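Local coordinates for BH2414 protein (Bacillus halodurans, PDB 3ON1) that is of unknown function but, as a member of the ribosomal L7Ae/L30e/S12e/Gadd45 family, may bind RNA as many of its relatives do, at residues G67-L72 / E80-G85; A29-Q34 / G57-P62; I84-K87 / F91-K94. One frame throughout, in Å; residues are numbered along the deposited sequence. Where two conformers were deposited one is given.

Contact 1: G67-L72 / E80-G85; sequences GNRQML and ERVVIG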
ATOM      1  N   GLY A  67       5.706  -4.166  -7.758  1.00 18.72           N
ATOM      2  CA  GLY A  67       5.379  -3.389  -8.952  1.00 19.14           C
ATOM      3  C   GLY A  67       6.304  -2.226  -9.224  1.00 18.79           C
ATOM      4  O   GLY A  67       7.496  -2.297  -8.971  1.00 19.76           O
ATOM      5  N   ASN A  68       5.744  -1.166  -9.786  1.00 18.16           N
ATOM      6  CA  ASN A  68       6.446   0.094  -9.952  1.00 17.29           C
ATOM      7  C   ASN A  68       5.416   1.201  -9.775  1.00 16.64           C
ATOM      8  O   ASN A  68       4.220   0.915  -9.637  1.00 16.93           O
ATOM      9  CB  ASN A  68       7.160   0.162 -11.308  1.00 17.29           C
ATOM     10  CG  ASN A  68       6.209   0.055 -12.475  1.00 17.71           C
ATOM     11  OD1 ASN A  68       5.142   0.662 -12.470  1.00 18.30           O
ATOM     12  ND2 ASN A  68       6.591  -0.714 -13.490  1.00 19.99           N
ATOM     13  N   ARG A  69       5.859   2.454  -9.764  1.00 15.75           N
ATOM     14  CA  ARG A  69       4.943   3.550  -9.451  1.00 15.52           C
ATOM     15  C   ARG A  69       3.892   3.788 -10.541  1.00 15.30           C
ATOM     16  O   ARG A  69       2.798   4.267 -10.250  1.00 15.10           O
ATOM     17  CB  ARG A  69       5.695   4.832  -9.078  1.00 16.14           C
ATOM     18  CG  ARG A  69       6.495   5.477 -10.201  1.00 16.55           C
ATOM     19  CD  ARG A  69       7.250   6.691  -9.680  1.00 17.13           C
ATOM     20  NE  ARG A  69       8.283   6.291  -8.727  1.00 19.02           N
ATOM     21  CZ  ARG A  69       9.009   7.131  -7.993  1.00 20.34           C
ATOM     22  NH1 ARG A  69       8.814   8.444  -8.064  1.00 21.75           N
ATOM     23  NH2 ARG A  69       9.918   6.648  -7.163  1.00 21.51           N
ATOM     24  N   GLN A  70       4.223   3.417 -11.775  1.00 15.02           N
ATOM     25  CA  GLN A  70       3.287   3.518 -12.897  1.00 15.01           C
ATOM     26  C   GLN A  70       2.131   2.528 -12.755  1.00 15.64           C
ATOM     27  O   GLN A  70       0.962   2.929 -12.825  1.00 15.52           O
ATOM     28  CB  GLN A  70       4.026   3.329 -14.236  1.00 14.82           C
ATOM     29  CG  GLN A  70       4.992   4.464 -14.587  1.00 15.29           C
ATOM     30  CD  GLN A  70       6.314   4.396 -13.839  1.00 16.34           C
ATOM     31  OE1 GLN A  70       6.767   3.320 -13.430  1.00 16.34           O
ATOM     32  NE2 GLN A  70       6.946   5.550 -13.659  1.00 16.98           N
HETATM   33  N   MSE A  71       2.457   1.253 -12.546  0.50 15.69           N
HETATM   34  CA  MSE A  71       1.460   0.202 -12.332  0.50 16.31           C
HETATM   35  C   MSE A  71       0.556   0.500 -11.134  0.50 16.39           C
HETATM   36  O   MSE A  71      -0.653   0.294 -11.202  0.50 16.52           O
HETATM   37  CB  MSE A  71       2.140  -1.148 -12.099  0.50 16.66           C
HETATM   38  CG  MSE A  71       2.914  -1.713 -13.270  0.50 17.71           C
HETATM   39 SE   MSE A  71       4.125  -3.115 -12.631  0.50 20.35          SE
HETATM   40  CE  MSE A  71       2.833  -4.076 -11.542  0.50 17.50           C
ATOM     41  N   LEU A  72       1.150   0.970 -10.039  1.00 16.47           N
ATOM     42  CA  LEU A  72       0.378   1.267  -8.820  1.00 16.66           C
ATOM     43  C   LEU A  72      -0.568   2.442  -9.020  1.00 17.22           C
ATOM     44  O   LEU A  72      -1.745   2.372  -8.665  1.00 17.30           O
ATOM     45  CB  LEU A  72       1.310   1.529  -7.636  1.00 16.66           C
ATOM     46  CG  LEU A  72       2.013   0.326  -7.015  1.00 16.31           C
ATOM     47  CD1 LEU A  72       2.771   0.781  -5.777  1.00 17.49           C
ATOM     48  CD2 LEU A  72       1.009  -0.769  -6.661  1.00 16.80           C
ATOM     49  N   GLU A  80       0.967   8.100 -11.046  1.00 20.66           N
ATOM     50  CA  GLU A  80       2.014   7.374 -10.324  1.00 19.38           C
ATOM     51  C   GLU A  80       1.831   7.457  -8.816  1.00 18.56           C
ATOM     52  O   GLU A  80       1.567   8.536  -8.279  1.00 18.79           O
ATOM     53  CB  GLU A  80       3.389   7.934 -10.684  1.00 19.49           C
ATOM     54  CG  GLU A  80       3.740   7.798 -12.152  1.00 19.97           C
ATOM     55  CD  GLU A  80       5.083   8.396 -12.497  1.00 21.14           C
ATOM     56  OE1 GLU A  80       5.665   9.104 -11.641  1.00 21.79           O
ATOM     57  OE2 GLU A  80       5.549   8.171 -13.635  1.00 22.11           O
ATOM     58  N   ARG A  81       1.996   6.321  -8.132  1.00 17.30           N
ATOM     59  CA  ARG A  81       1.978   6.298  -6.667  1.00 16.28           C
ATOM     60  C   ARG A  81       3.105   5.428  -6.134  1.00 15.36           C
ATOM     61  O   ARG A  81       3.421   4.392  -6.719  1.00 15.32           O
ATOM     62  CB  ARG A  81       0.625   5.803  -6.132  1.00 16.59           C
ATOM     63  CG  ARG A  81      -0.533   6.799  -6.271  1.00 17.45           C
ATOM     64  CD  ARG A  81      -0.260   8.085  -5.513  1.00 18.08           C
ATOM     65  NE  ARG A  81      -1.416   8.982  -5.532  1.00 20.47           N
ATOM     66  CZ  ARG A  81      -1.647   9.893  -6.473  1.00 21.04           C
ATOM     67  NH1 ARG A  81      -0.804  10.043  -7.485  1.00 21.68           N
ATOM     68  NH2 ARG A  81      -2.724  10.661  -6.396  1.00 22.09           N
ATOM     69  N   VAL A  82       3.746   5.850  -5.043  0.50 15.11           N
ATOM     70  CA  VAL A  82       4.810   5.034  -4.434  0.50 14.90           C
ATOM     71  C   VAL A  82       4.421   4.396  -3.101  0.50 14.65           C
ATOM     72  O   VAL A  82       4.876   3.295  -2.787  0.50 14.78           O
ATOM     73  CB  VAL A  82       6.155   5.795  -4.272  0.50 15.01           C
ATOM     74  CG1 VAL A  82       6.878   5.879  -5.602  0.50 15.26           C
ATOM     75  CG2 VAL A  82       5.933   7.176  -3.690  0.50 15.84           C
ATOM     76  N   VAL A  83       3.597   5.080  -2.313  1.00 14.26           N
ATOM     77  CA  VAL A  83       3.217   4.549  -1.000  1.00 14.08           C
ATOM     78  C   VAL A  83       1.705   4.501  -0.897  1.00 13.96           C
ATOM     79  O   VAL A  83       1.040   5.526  -1.017  1.00 13.94           O
ATOM     80  CB  VAL A  83       3.774   5.415   0.163  1.00 14.27           C
ATOM     81  CG1 VAL A  83       3.398   4.797   1.512  1.00 14.38           C
ATOM     82  CG2 VAL A  83       5.278   5.601   0.049  1.00 14.93           C
ATOM     83  N   ILE A  84       1.176   3.300  -0.670  1.00 13.65           N
ATOM     84  CA  ILE A  84      -0.257   3.096  -0.513  1.00 13.30           C
ATOM     85  C   ILE A  84      -0.535   2.440   0.831  1.00 13.04           C
ATOM     86  O   ILE A  84       0.101   1.447   1.190  1.00 13.51           O
ATOM     87  CB  ILE A  84      -0.840   2.223  -1.652  1.00 13.68           C
ATOM     88  CG1 ILE A  84      -0.630   2.919  -3.001  1.00 14.22           C
ATOM     89  CG2 ILE A  84      -2.326   1.902  -1.395  1.00 13.84           C
ATOM     90  CD1 ILE A  84      -1.007   2.078  -4.216  1.00 16.47           C
ATOM     91  N   GLY A  85      -1.485   3.006   1.564  1.00 12.67           N
ATOM     92  CA  GLY A  85      -1.980   2.397   2.800  1.00 12.54           C
ATOM     93  C   GLY A  85      -3.408   1.912   2.633  1.00 12.57           C
ATOM     94  O   GLY A  85      -4.266   2.640   2.122  1.00 13.23           O
TER
HETATM   95  O   HOH W   1       7.434  10.109  -9.909  1.00 40.31           O
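With CG between its backbone N and carbonyl carbon (chi1 67°), Arg69 carries CG and CD obliquely across Glu80, and a bend at chi3 brings its guanidinium alongside Val82 CG1; the Glu80 chain, extended beyond CG, runs alongside the folded chain of Gln70. Opposite charges approach here without direct contact: Arg69 NH1 stays 4.8 Å from Glu80 OE1, and the guanidinium and carboxylate planes stand 89° apart. A water closes the gap, accepting from Arg69 NH1 (2.8 Å) in the guanidinium plane and donating to Glu80 OE1 (2.7 Å). Gln70 NE2 donates to Glu80 OE2 at 3.0 Å from above the carboxylate plane. Each oxygen therefore has a separate tether, which should limit rotation of this exposed group. In the conformer described, Val82 CG1 lies over one guanidinium face, offset toward the rim; a second conformer makes this contact less certain.

Between the backbones, Arg81 N donates to Arg69 O at 3.1 Å with an N-H...O angle of 155°, and a CA-H...O contact of 3.2 Å runs the other way, from Arg69 CA to Arg81 O. The hydrogen bond and the CA-H...O contact both fall on the first turn of a helix whose N-cap is Asn68, its OD1 accepting from Met71 N.

Deeper in, Leu72 CB rests 4.2 Å from Ile84 CD1, and both side chains touch Leu10 of helix 5-15. Helix 69-75 is thus fastened to the approach to strand 83-86, while Val82 and Ile84 pair with strand 37-41 and Arg81 NE bonds Thr21 of strand 19-21.

Contact 2: A29-Q34 / G57-P62; sequences AVQNGQ and GSYQIP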
ATOM      1  N   ALA A  29      -1.395   7.601   9.285  1.00 17.43           N
ATOM      2  CA  ALA A  29      -2.521   6.671   9.369  1.00 17.44           C
ATOM      3  C   ALA A  29      -2.154   5.366  10.068  1.00 17.59           C
ATOM      4  O   ALA A  29      -2.954   4.833  10.831  1.00 17.49           O
ATOM      5  CB  ALA A  29      -3.104   6.402   7.989  1.00 17.49           C
ATOM      6  N   VAL A  30      -0.944   4.866   9.810  1.00 17.49           N
ATOM      7  CA  VAL A  30      -0.418   3.691  10.513  1.00 17.71           C
ATOM      8  C   VAL A  30      -0.381   3.966  12.019  1.00 18.01           C
ATOM      9  O   VAL A  30      -0.841   3.155  12.828  1.00 17.57           O
ATOM     10  CB  VAL A  30       0.986   3.286   9.982  1.00 17.59           C
ATOM     11  CG1 VAL A  30       1.693   2.326  10.938  1.00 18.39           C
ATOM     12  CG2 VAL A  30       0.873   2.645   8.597  1.00 17.60           C
ATOM     13  N   GLN A  31       0.136   5.135  12.382  1.00 18.42           N
ATOM     14  CA  GLN A  31       0.252   5.508  13.793  1.00 19.55           C
ATOM     15  C   GLN A  31      -1.111   5.665  14.466  1.00 19.89           C
ATOM     16  O   GLN A  31      -1.241   5.432  15.672  1.00 20.18           O
ATOM     17  CB  GLN A  31       1.074   6.781  13.947  1.00 19.85           C
ATOM     18  CG  GLN A  31       2.523   6.613  13.560  1.00 22.32           C
ATOM     19  CD  GLN A  31       3.241   7.934  13.392  1.00 25.59           C
ATOM     20  OE1 GLN A  31       2.615   8.976  13.175  1.00 28.70           O
ATOM     21  NE2 GLN A  31       4.562   7.895  13.472  1.00 25.79           N
ATOM     22  N   ASN A  32      -2.122   6.038  13.680  1.00 20.19           N
ATOM     23  CA  ASN A  32      -3.493   6.178  14.177  1.00 20.72           C
ATOM     24  C   ASN A  32      -4.325   4.901  14.120  1.00 20.57           C
ATOM     25  O   ASN A  32      -5.525   4.921  14.400  1.00 21.12           O
ATOM     26  CB  ASN A  32      -4.210   7.301  13.432  1.00 21.26           C
ATOM     27  CG  ASN A  32      -3.959   8.656  14.049  1.00 22.79           C
ATOM     28  OD1 ASN A  32      -4.111   8.842  15.260  1.00 24.28           O
ATOM     29  ND2 ASN A  32      -3.587   9.621  13.217  1.00 25.26           N
ATOM     30  N   GLY A  33      -3.682   3.795  13.754  1.00 20.08           N
ATOM     31  CA  GLY A  33      -4.345   2.496  13.657  1.00 19.78           C
ATOM     32  C   GLY A  33      -5.400   2.391  12.567  1.00 19.46           C
ATOM     33  O   GLY A  33      -6.332   1.582  12.676  1.00 19.94           O
ATOM     34  N   GLN A  34      -5.239   3.195  11.516  0.50 19.11           N
ATOM     35  CA  GLN A  34      -6.204   3.276  10.423  0.50 18.77           C
ATOM     36  C   GLN A  34      -5.807   2.453   9.201  0.50 18.41           C
ATOM     37  O   GLN A  34      -6.590   2.331   8.262  0.50 18.30           O
ATOM     38  CB  GLN A  34      -6.398   4.734  10.007  0.50 18.89           C
ATOM     39  CG  GLN A  34      -6.888   5.629  11.129  0.50 19.89           C
ATOM     40  CD  GLN A  34      -6.916   7.092  10.739  0.50 20.65           C
ATOM     41  OE1 GLN A  34      -6.092   7.556   9.951  0.50 20.78           O
ATOM     42  NE2 GLN A  34      -7.869   7.831  11.294  0.50 21.95           N
ATOM     43  N   GLY A  57       7.052  -2.098  10.938  1.00 22.65           N
ATOM     44  CA  GLY A  57       7.657  -3.129  11.788  1.00 21.85           C
ATOM     45  C   GLY A  57       7.280  -2.957  13.250  1.00 21.67           C
ATOM     46  O   GLY A  57       6.882  -3.919  13.913  1.00 21.85           O
ATOM     47  N   SER A  58       7.395  -1.723  13.742  1.00 20.88           N
ATOM     48  CA  SER A  58       7.031  -1.382  15.119  1.00 20.45           C
ATOM     49  C   SER A  58       5.558  -1.642  15.422  1.00 19.90           C
ATOM     50  O   SER A  58       5.224  -2.142  16.492  1.00 19.30           O
ATOM     51  CB  SER A  58       7.368   0.078  15.411  1.00 20.64           C
ATOM     52  OG  SER A  58       8.759   0.305  15.272  1.00 22.39           O
ATOM     53  N   TYR A  59       4.687  -1.313  14.470  1.00 19.83           N
ATOM     54  CA  TYR A  59       3.247  -1.494  14.635  1.00 20.24           C
ATOM     55  C   TYR A  59       2.755  -2.884  14.203  1.00 20.99           C
ATOM     56  O   TYR A  59       1.568  -3.199  14.354  1.00 21.57           O
ATOM     57  CB  TYR A  59       2.478  -0.393  13.888  1.00 20.06           C
ATOM     58  CG  TYR A  59       2.527   0.958  14.564  1.00 19.86           C
ATOM     59  CD1 TYR A  59       1.620   1.281  15.573  1.00 20.05           C
ATOM     60  CD2 TYR A  59       3.485   1.910  14.212  1.00 19.46           C
ATOM     61  CE1 TYR A  59       1.650   2.523  16.202  1.00 20.54           C
ATOM     62  CE2 TYR A  59       3.525   3.160  14.839  1.00 19.90           C
ATOM     63  CZ  TYR A  59       2.607   3.452  15.836  1.00 20.48           C
ATOM     64  OH  TYR A  59       2.636   4.672  16.474  1.00 21.94           O
ATOM     65  N   GLN A  60       3.670  -3.705  13.684  1.00 21.25           N
ATOM     66  CA  GLN A  60       3.361  -5.042  13.149  1.00 22.04           C
ATOM     67  C   GLN A  60       2.302  -4.994  12.048  1.00 21.69           C
ATOM     68  O   GLN A  60       1.345  -5.778  12.029  1.00 21.91           O
ATOM     69  CB  GLN A  60       3.010  -6.040  14.269  1.00 22.76           C
ATOM     70  CG  GLN A  60       4.222  -6.412  15.116  1.00 25.30           C
ATOM     71  CD  GLN A  60       3.911  -7.364  16.263  1.00 29.47           C
ATOM     72  OE1 GLN A  60       2.784  -7.427  16.765  1.00 31.49           O
ATOM     73  NE2 GLN A  60       4.929  -8.098  16.699  1.00 30.73           N
ATOM     74  N   ILE A  61       2.493  -4.043  11.140  1.00 21.13           N
ATOM     75  CA  ILE A  61       1.668  -3.908   9.949  1.00 20.69           C
ATOM     76  C   ILE A  61       2.468  -4.464   8.770  1.00 20.39           C
ATOM     77  O   ILE A  61       3.615  -4.057   8.552  1.00 20.97           O
ATOM     78  CB  ILE A  61       1.281  -2.425   9.701  1.00 20.58           C
ATOM     79  CG1 ILE A  61       0.463  -1.863  10.873  1.00 21.07           C
ATOM     80  CG2 ILE A  61       0.521  -2.260   8.388  1.00 20.59           C
ATOM     81  CD1 ILE A  61      -0.820  -2.625  11.184  1.00 22.26           C
ATOM     82  N   PRO A  62       1.878  -5.408   8.012  1.00 20.02           N
ATOM     83  CA  PRO A  62       2.599  -5.946   6.859  1.00 19.64           C
ATOM     84  C   PRO A  62       2.920  -4.869   5.824  1.00 19.17           C
ATOM     85  O   PRO A  62       2.124  -3.944   5.610  1.00 18.80           O
ATOM     86  CB  PRO A  62       1.630  -6.987   6.285  1.00 19.87           C
ATOM     87  CG  PRO A  62       0.300  -6.612   6.820  1.00 20.39           C
ATOM     88  CD  PRO A  62       0.574  -6.065   8.189  1.00 19.94           C
TER
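Tyr59 reaches across to the end of helix 23-31 and meets Val30 and Gln31 along its whole length. Its CB lies 4.1 Å from Val30 CG1, the first point of contact. At the ring, CD2 comes to 3.8 Å from the same methyl, which Val30 presents to the tyrosine by placing CG1 anti to its backbone N (chi1 165°). Val30 O sits over one face, offset toward the rim, with CD1 as the nearest ring atom at 4.1 Å. Farther out the neighbour changes to Gln31: CZ is 3.7 Å from Gln31 CA, and CE2 is 3.8 Å from Gln31 CG. At the tip the partner is aliphatic carbon, with Tyr59 OH 3.5 Å from Gln31 CG. The Gln31 amide plane is tilted 55° from the ring, so the two flat groups do not stack. Ile61 CG1 also approaches Val30 CG1, at 4.4 Å.

Both segments leave their helices through Schellman motifs, with Gly33 and Gln60 at positive phi. In the first, Gly33 N donates to Val30 O, so the carbonyl over the ring already has a backbone partner. Outside the two segments, Val30 and Ile61 both touch Cys56, and Val30 also reaches Val38 of strand 37-41.

Across the two segments the attraction is accordingly apolar and dispersive: an aromatic ring laid against a valine methyl and the carbon part of a glutamine, with no polar pair joining the segments and the tyrosine hydroxyl set against Gln31 carbon.

Contact 3: I84-K87 / F91-K94; sequences IGVK and FSRK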
ATOM      1  N   ILE A  84       1.176   3.300  -0.670  1.00 13.65           N
ATOM      2  CA  ILE A  84      -0.257   3.096  -0.513  1.00 13.30           C
ATOM      3  C   ILE A  84      -0.535   2.440   0.831  1.00 13.04           C
ATOM      4  O   ILE A  84       0.101   1.447   1.190  1.00 13.51           O
ATOM      5  CB  ILE A  84      -0.840   2.223  -1.652  1.00 13.68           C
ATOM      6  CG1 ILE A  84      -0.630   2.919  -3.001  1.00 14.22           C
ATOM      7  CG2 ILE A  84      -2.326   1.902  -1.395  1.00 13.84           C
ATOM      8  CD1 ILE A  84      -1.007   2.078  -4.216  1.00 16.47           C
ATOM      9  N   GLY A  85      -1.485   3.006   1.564  1.00 12.67           N
ATOM     10  CA  GLY A  85      -1.980   2.397   2.800  1.00 12.54           C
ATOM     11  C   GLY A  85      -3.408   1.912   2.633  1.00 12.57           C
ATOM     12  O   GLY A  85      -4.266   2.640   2.122  1.00 13.23           O
ATOM     13  N   VAL A  86      -3.669   0.682   3.062  1.00 12.52           N
ATOM     14  CA  VAL A  86      -4.994   0.081   2.921  1.00 12.78           C
ATOM     15  C   VAL A  86      -5.771   0.187   4.240  1.00 13.30           C
ATOM     16  O   VAL A  86      -5.303  -0.276   5.289  1.00 13.79           O
ATOM     17  CB  VAL A  86      -4.886  -1.387   2.435  1.00 12.21           C
ATOM     18  CG1 VAL A  86      -6.272  -1.978   2.171  1.00 12.53           C
ATOM     19  CG2 VAL A  86      -4.031  -1.460   1.182  1.00 12.49           C
ATOM     20  N   LYS A  87      -6.957   0.786   4.169  1.00 13.88           N
ATOM     21  CA  LYS A  87      -7.738   1.144   5.361  1.00 14.59           C
ATOM     22  C   LYS A  87      -8.768   0.101   5.757  1.00 14.59           C
ATOM     23  O   LYS A  87      -9.419   0.228   6.806  1.00 15.67           O
ATOM     24  CB  LYS A  87      -8.448   2.487   5.162  1.00 14.96           C
ATOM     25  CG  LYS A  87      -7.518   3.662   4.899  1.00 17.20           C
ATOM     26  CD  LYS A  87      -8.206   5.000   5.110  1.00 21.45           C
ATOM     27  CE  LYS A  87      -9.366   5.198   4.163  1.00 23.31           C
ATOM     28  NZ  LYS A  87      -9.823   6.614   4.173  1.00 25.99           N
ATOM     29  N   PHE A  91      -9.655  -6.090   2.680  1.00 13.70           N
ATOM     30  CA  PHE A  91      -8.802  -5.815   1.525  1.00 13.64           C
ATOM     31  C   PHE A  91      -7.324  -6.070   1.856  1.00 13.86           C
ATOM     32  O   PHE A  91      -6.591  -6.650   1.052  1.00 13.94           O
ATOM     33  CB  PHE A  91      -8.998  -4.373   1.043  1.00 13.44           C
ATOM     34  CG  PHE A  91     -10.113  -4.207   0.043  1.00 14.19           C
ATOM     35  CD1 PHE A  91      -9.896  -4.487  -1.301  1.00 13.80           C
ATOM     36  CD2 PHE A  91     -11.366  -3.750   0.439  1.00 14.70           C
ATOM     37  CE1 PHE A  91     -10.907  -4.331  -2.236  1.00 14.67           C
ATOM     38  CE2 PHE A  91     -12.395  -3.583  -0.501  1.00 15.31           C
ATOM     39  CZ  PHE A  91     -12.159  -3.877  -1.839  1.00 15.43           C
ATOM     40  N   SER A  92      -6.889  -5.636   3.036  1.00 13.77           N
ATOM     41  CA  SER A  92      -5.498  -5.827   3.443  1.00 13.96           C
ATOM     42  C   SER A  92      -5.110  -7.304   3.442  1.00 14.46           C
ATOM     43  O   SER A  92      -4.058  -7.666   2.915  1.00 14.50           O
ATOM     44  CB  SER A  92      -5.232  -5.195   4.809  1.00 14.06           C
ATOM     45  OG  SER A  92      -5.302  -3.788   4.725  1.00 14.03           O
ATOM     46  N   ARG A  93      -5.960  -8.142   4.039  0.50 14.57           N
ATOM     47  CA  ARG A  93      -5.708  -9.582   4.119  0.50 15.06           C
ATOM     48  C   ARG A  93      -5.584 -10.175   2.722  0.50 15.02           C
ATOM     49  O   ARG A  93      -4.595 -10.841   2.407  0.50 15.04           O
ATOM     50  CB  ARG A  93      -6.816 -10.295   4.905  0.50 15.33           C
ATOM     51  CG  ARG A  93      -6.631 -10.261   6.414  0.50 16.40           C
ATOM     52  CD  ARG A  93      -7.512 -11.286   7.124  0.50 17.54           C
ATOM     53  NE  ARG A  93      -8.920 -11.102   6.798  0.50 18.27           N
ATOM     54  CZ  ARG A  93      -9.733 -10.282   7.451  0.50 18.29           C
ATOM     55  NH1 ARG A  93      -9.279  -9.574   8.477  0.50 18.02           N
ATOM     56  NH2 ARG A  93     -11.000 -10.173   7.083  0.50 19.13           N
ATOM     57  N   LYS A  94      -6.575  -9.888   1.880  1.00 15.07           N
ATOM     58  CA  LYS A  94      -6.642 -10.459   0.542  1.00 15.26           C
ATOM     59  C   LYS A  94      -5.504  -9.978  -0.367  1.00 15.08           C
ATOM     60  O   LYS A  94      -4.900 -10.779  -1.089  1.00 15.07           O
ATOM     61  CB  LYS A  94      -8.014 -10.189  -0.085  1.00 15.61           C
ATOM     62  CG  LYS A  94      -8.272 -10.932  -1.399  1.00 17.84           C
ATOM     63  CD  LYS A  94      -8.227 -12.430  -1.206  1.00 21.32           C
ATOM     64  CE  LYS A  94      -9.022 -13.148  -2.276  1.00 24.27           C
ATOM     65  NZ  LYS A  94      -9.124 -14.579  -1.932  1.00 26.84           N
TER
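Val86 packs against Phe91 and Ser92 where strand 83-86 turns into helix 89-100, a beta-alpha unit closing the alpha/beta fold of the L7Ae/L30e family. The first shell is small: Val86 CG1 meets Ser92 OG at 3.3 Å and then Phe91 CB at 3.8 Å, the valine and phenylalanine side chains crossing at about a right angle. The strand and helix come nearest at Val86 CA and Ser92 CA, 6.0 Å apart. Val86 reaches the helix because CG1 stands anti to its backbone N (chi1 -175°).

The next layer out fixes the two helical residues. Ser92 OG is hydrogen-bonded to Thr36 OG1 and to Asp88 O, so this buried hydroxyl has polar partners although the valine facing it offers none. Phe91 N is bonded to Asp88 OD2, which links the start of the helix to the short connection from the strand. The Phe91 ring itself leads away from Val86, toward Leu9 and Ala13 of helix 5-15; the phenylalanine thus serves the strand with its CB and the neighbouring helix with its ring.

Val86 is positioned in turn by backbone bonds with Thr36 and Leu37, and its side chain also touches Leu19 of strand 19-21. Thr36 therefore steadies both sides, bonding the backbone of Val86 and the hydroxyl of Ser92. Ser92 OG lies 3.3 Å from both CB and CG1 of Val86, while Val86 CG2 stays back at 4.4 Å from Ser92 OG.

How the contacts relate
From the N terminus, contact 2 comes first: residues 29-34 and 57-62 close a loop holding strand 37-41 and most of helix 46-59, and join the C-terminal ends of two helices. Contact 1 follows in series, closing the turn through helix 69-75 back to strand 83-86. Contact 3 begins where contact 1 ends, sharing Ile84 and Gly85, and closes the short connection into helix 89-100. None nests inside another. Contacts 1 and 3 thus use the same strand for two helices, their centres about 14 Å apart on opposite sides of the chain's centre. Contacts 2 and 3 touch where Gln34 O packs on Lys87 CB.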